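Local atomic coordinates of mirolysin (Tannerella forsythia, PDB entry 6R7V), a protein that is the latent zymogen of a zinc-dependent pappalysin-family metallopeptidase, which probably cleaves proteins once its cysteine switch is released. Residues Q72-D77 / R203-A208. The protein carries 1 engineered substitution. Sequence-based numbering, arbitrary orientation.
Engineered in segment 203-208: A208 (natural residue Glu). With ZN (zinc ion), chain D.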
loop_
_atom_site.group_PDB
_atom_site.type_symbol
_atom_site.label_atom_id
_atom_site.label_comp_id
_atom_site.label_asym_id
_atom_site.label_seq_id
_atom_site.Cartn_x
_atom_site.Cartn_y
_atom_site.Cartn_z
ATOM N N GLN A 72 5.297 -9.045 -9.371
ATOM C CA GLN A 72 4.269 -9.719 -10.189
ATOM C C GLN A 72 2.876 -9.549 -9.566
ATOM O O GLN A 72 1.919 -9.185 -10.264
ATOM C CB GLN A 72 4.598 -11.202 -10.317
ATOM C CG GLN A 72 3.637 -11.943 -11.237
ATOM C CD GLN A 72 3.916 -13.428 -11.314
ATOM O OE1 GLN A 72 4.526 -14.036 -10.421
ATOM N NE2 GLN A 72 3.457 -14.046 -12.389
ATOM N N VAL A 73 2.776 -9.761 -8.246
ATOM C CA VAL A 73 1.490 -9.618 -7.558
ATOM C C VAL A 73 0.982 -8.171 -7.652
ATOM O O VAL A 73 -0.211 -7.960 -7.923
ATOM C CB VAL A 73 1.626 -10.058 -6.082
ATOM C CG1 VAL A 73 0.390 -9.646 -5.262
ATOM C CG2 VAL A 73 1.830 -11.574 -5.965
ATOM N N LEU A 74 1.858 -7.167 -7.466
ATOM C CA LEU A 74 1.384 -5.787 -7.583
ATOM C C LEU A 74 0.847 -5.511 -8.977
ATOM O O LEU A 74 -0.203 -4.909 -9.119
ATOM C CB LEU A 74 2.473 -4.772 -7.247
ATOM C CG LEU A 74 3.024 -4.818 -5.801
ATOM C CD1 LEU A 74 4.170 -3.830 -5.641
ATOM C CD2 LEU A 74 1.934 -4.409 -4.778
ATOM N N ASN A 75 1.530 -6.015 -9.996
ATOM C CA ASN A 75 1.073 -5.813 -11.372
ATOM C C ASN A 75 -0.223 -6.553 -11.654
ATOM O O ASN A 75 -1.026 -6.045 -12.434
ATOM C CB ASN A 75 2.153 -6.210 -12.351
ATOM C CG ASN A 75 3.198 -5.107 -12.459
ATOM O OD1 ASN A 75 2.833 -3.963 -12.678
ATOM N ND2 ASN A 75 4.474 -5.408 -12.304
ATOM N N GLU A 76 -0.472 -7.672 -10.993
ATOM C CA GLU A 76 -1.757 -8.343 -11.141
ATOM C C GLU A 76 -2.855 -7.572 -10.451
ATOM O O GLU A 76 -3.882 -7.233 -11.070
ATOM C CB GLU A 76 -1.716 -9.749 -10.511
ATOM C CG GLU A 76 -0.858 -10.732 -11.291
ATOM C CD GLU A 76 -0.789 -12.122 -10.673
ATOM O OE1 GLU A 76 -1.515 -12.404 -9.693
ATOM O OE2 GLU A 76 0.025 -12.928 -11.170
ATOM N N ASP A 77 -2.642 -7.231 -9.157
ATOM C CA ASP A 77 -3.735 -6.618 -8.394
ATOM C C ASP A 77 -4.097 -5.228 -8.867
ATOM O O ASP A 77 -5.287 -4.874 -8.794
ATOM C CB ASP A 77 -3.348 -6.604 -6.915
ATOM C CG ASP A 77 -3.208 -8.007 -6.303
ATOM O OD1 ASP A 77 -3.615 -8.997 -6.969
ATOM O OD2 ASP A 77 -2.741 -8.109 -5.149
ATOM N N ARG A 203 -0.347 -9.962 -0.641
ATOM C CA ARG A 203 -1.339 -8.895 -0.476
ATOM C C ARG A 203 -0.999 -7.917 0.644
ATOM O O ARG A 203 -1.623 -6.865 0.718
ATOM C CB ARG A 203 -2.766 -9.451 -0.288
ATOM C CG ARG A 203 -3.530 -9.554 -1.592
ATOM C CD ARG A 203 -2.922 -10.528 -2.597
ATOM N NE ARG A 203 -3.604 -10.414 -3.888
ATOM C CZ ARG A 203 -4.600 -11.203 -4.269
ATOM N NH1 ARG A 203 -5.064 -12.146 -3.451
ATOM N NH2 ARG A 203 -5.177 -11.026 -5.451
ATOM N N THR A 204 -0.063 -8.223 1.530
ATOM C CA THR A 204 0.354 -7.239 2.533
ATOM C C THR A 204 0.896 -6.013 1.777
ATOM O O THR A 204 0.550 -4.865 2.095
ATOM C CB THR A 204 1.367 -7.829 3.528
ATOM O OG1 THR A 204 0.745 -8.942 4.181
ATOM C CG2 THR A 204 1.798 -6.820 4.569
ATOM N N ALA A 205 1.709 -6.245 0.741
ATOM C CA ALA A 205 2.215 -5.093 -0.019
ATOM C C ALA A 205 1.135 -4.456 -0.882
ATOM O O ALA A 205 1.162 -3.248 -1.037
ATOM C CB ALA A 205 3.408 -5.504 -0.886
ATOM N N THR A 206 0.189 -5.244 -1.450
ATOM C CA THR A 206 -0.895 -4.598 -2.215
ATOM C C THR A 206 -1.649 -3.627 -1.321
ATOM O O THR A 206 -1.904 -2.473 -1.716
ATOM C CB THR A 206 -1.870 -5.667 -2.752
ATOM O OG1 THR A 206 -1.108 -6.459 -3.677
ATOM C CG2 THR A 206 -3.046 -5.057 -3.524
ATOM N N HIS A 207 -1.956 -4.076 -0.085
ATOM C CA HIS A 207 -2.667 -3.257 0.893
ATOM C C HIS A 207 -1.834 -1.999 1.255
ATOM O O HIS A 207 -2.378 -0.884 1.278
ATOM C CB HIS A 207 -2.911 -4.153 2.113
ATOM C CG HIS A 207 -3.516 -3.483 3.300
ATOM N ND1 HIS A 207 -4.837 -3.696 3.650
ATOM C CD2 HIS A 207 -2.937 -2.678 4.223
ATOM C CE1 HIS A 207 -5.020 -3.011 4.765
ATOM N NE2 HIS A 207 -3.903 -2.363 5.129
ATOM N N ALA A 208 -0.528 -2.180 1.549
ATOM C CA ALA A 208 0.331 -1.050 1.944
ATOM C C ALA A 208 0.475 -0.068 0.812
ATOM O O ALA A 208 0.463 1.145 1.048
ATOM C CB ALA A 208 1.704 -1.552 2.355
HETATM ZN ZN ZN D . -3.552 -0.893 6.472
#
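R203 grips the carboxylate of D77 side-on, through two nitrogens. Its NE reaches D77 OD2 at 2.8 Å, and its NH2 reaches D77 OD1 at 3.0 Å. Both oxygens lie close to the guanidinium plane, yet that plane is turned 36° from the carboxylate, so the salt bridge is twisted: NE approaches the syn side of OD2, whereas NH2 meets OD1 from above the carboxylate plane. A bend at chi2 of R203 brings CD round, within 3.5 Å of D77 OD2. T206 supplies the third bond, its OG1 donating to the anti side of D77 OD2 over 2.7 Å. OD2 therefore accepts from two donors, one syn and one anti, which should fix the rotation of the buried carboxylate and favour its ionised form. R203 NH2 also forms a salt bridge with D84.

Van der Waals packing lies next to this polar cluster. L74 and T206 run past each other in opposite directions, L74 CD2 resting 3.8 Å from T206 CA and also making an apolar contact with A205 CB. V73 crosses T206 at about a right angle; its CG1, anti to the backbone N (chi1 168°), comes to 3.9 Å from T206 OG1. The helical segments cross at -55°, their axes 9.3 Å apart at closest approach.

A208 is an engineered replacement of the natural Glu. The CB of H207 points away from this interface, and its NE2 binds the zinc ion at 2.0 Å, joined by H211, H217 and C6. With H207 turned the other way, the contact packs helix 64-77 against the side of the active-site helix 203-212 away from the zinc ion; that helix carries the first two histidines of the metzincin zinc site, here closed by the cysteine switch of the zymogen.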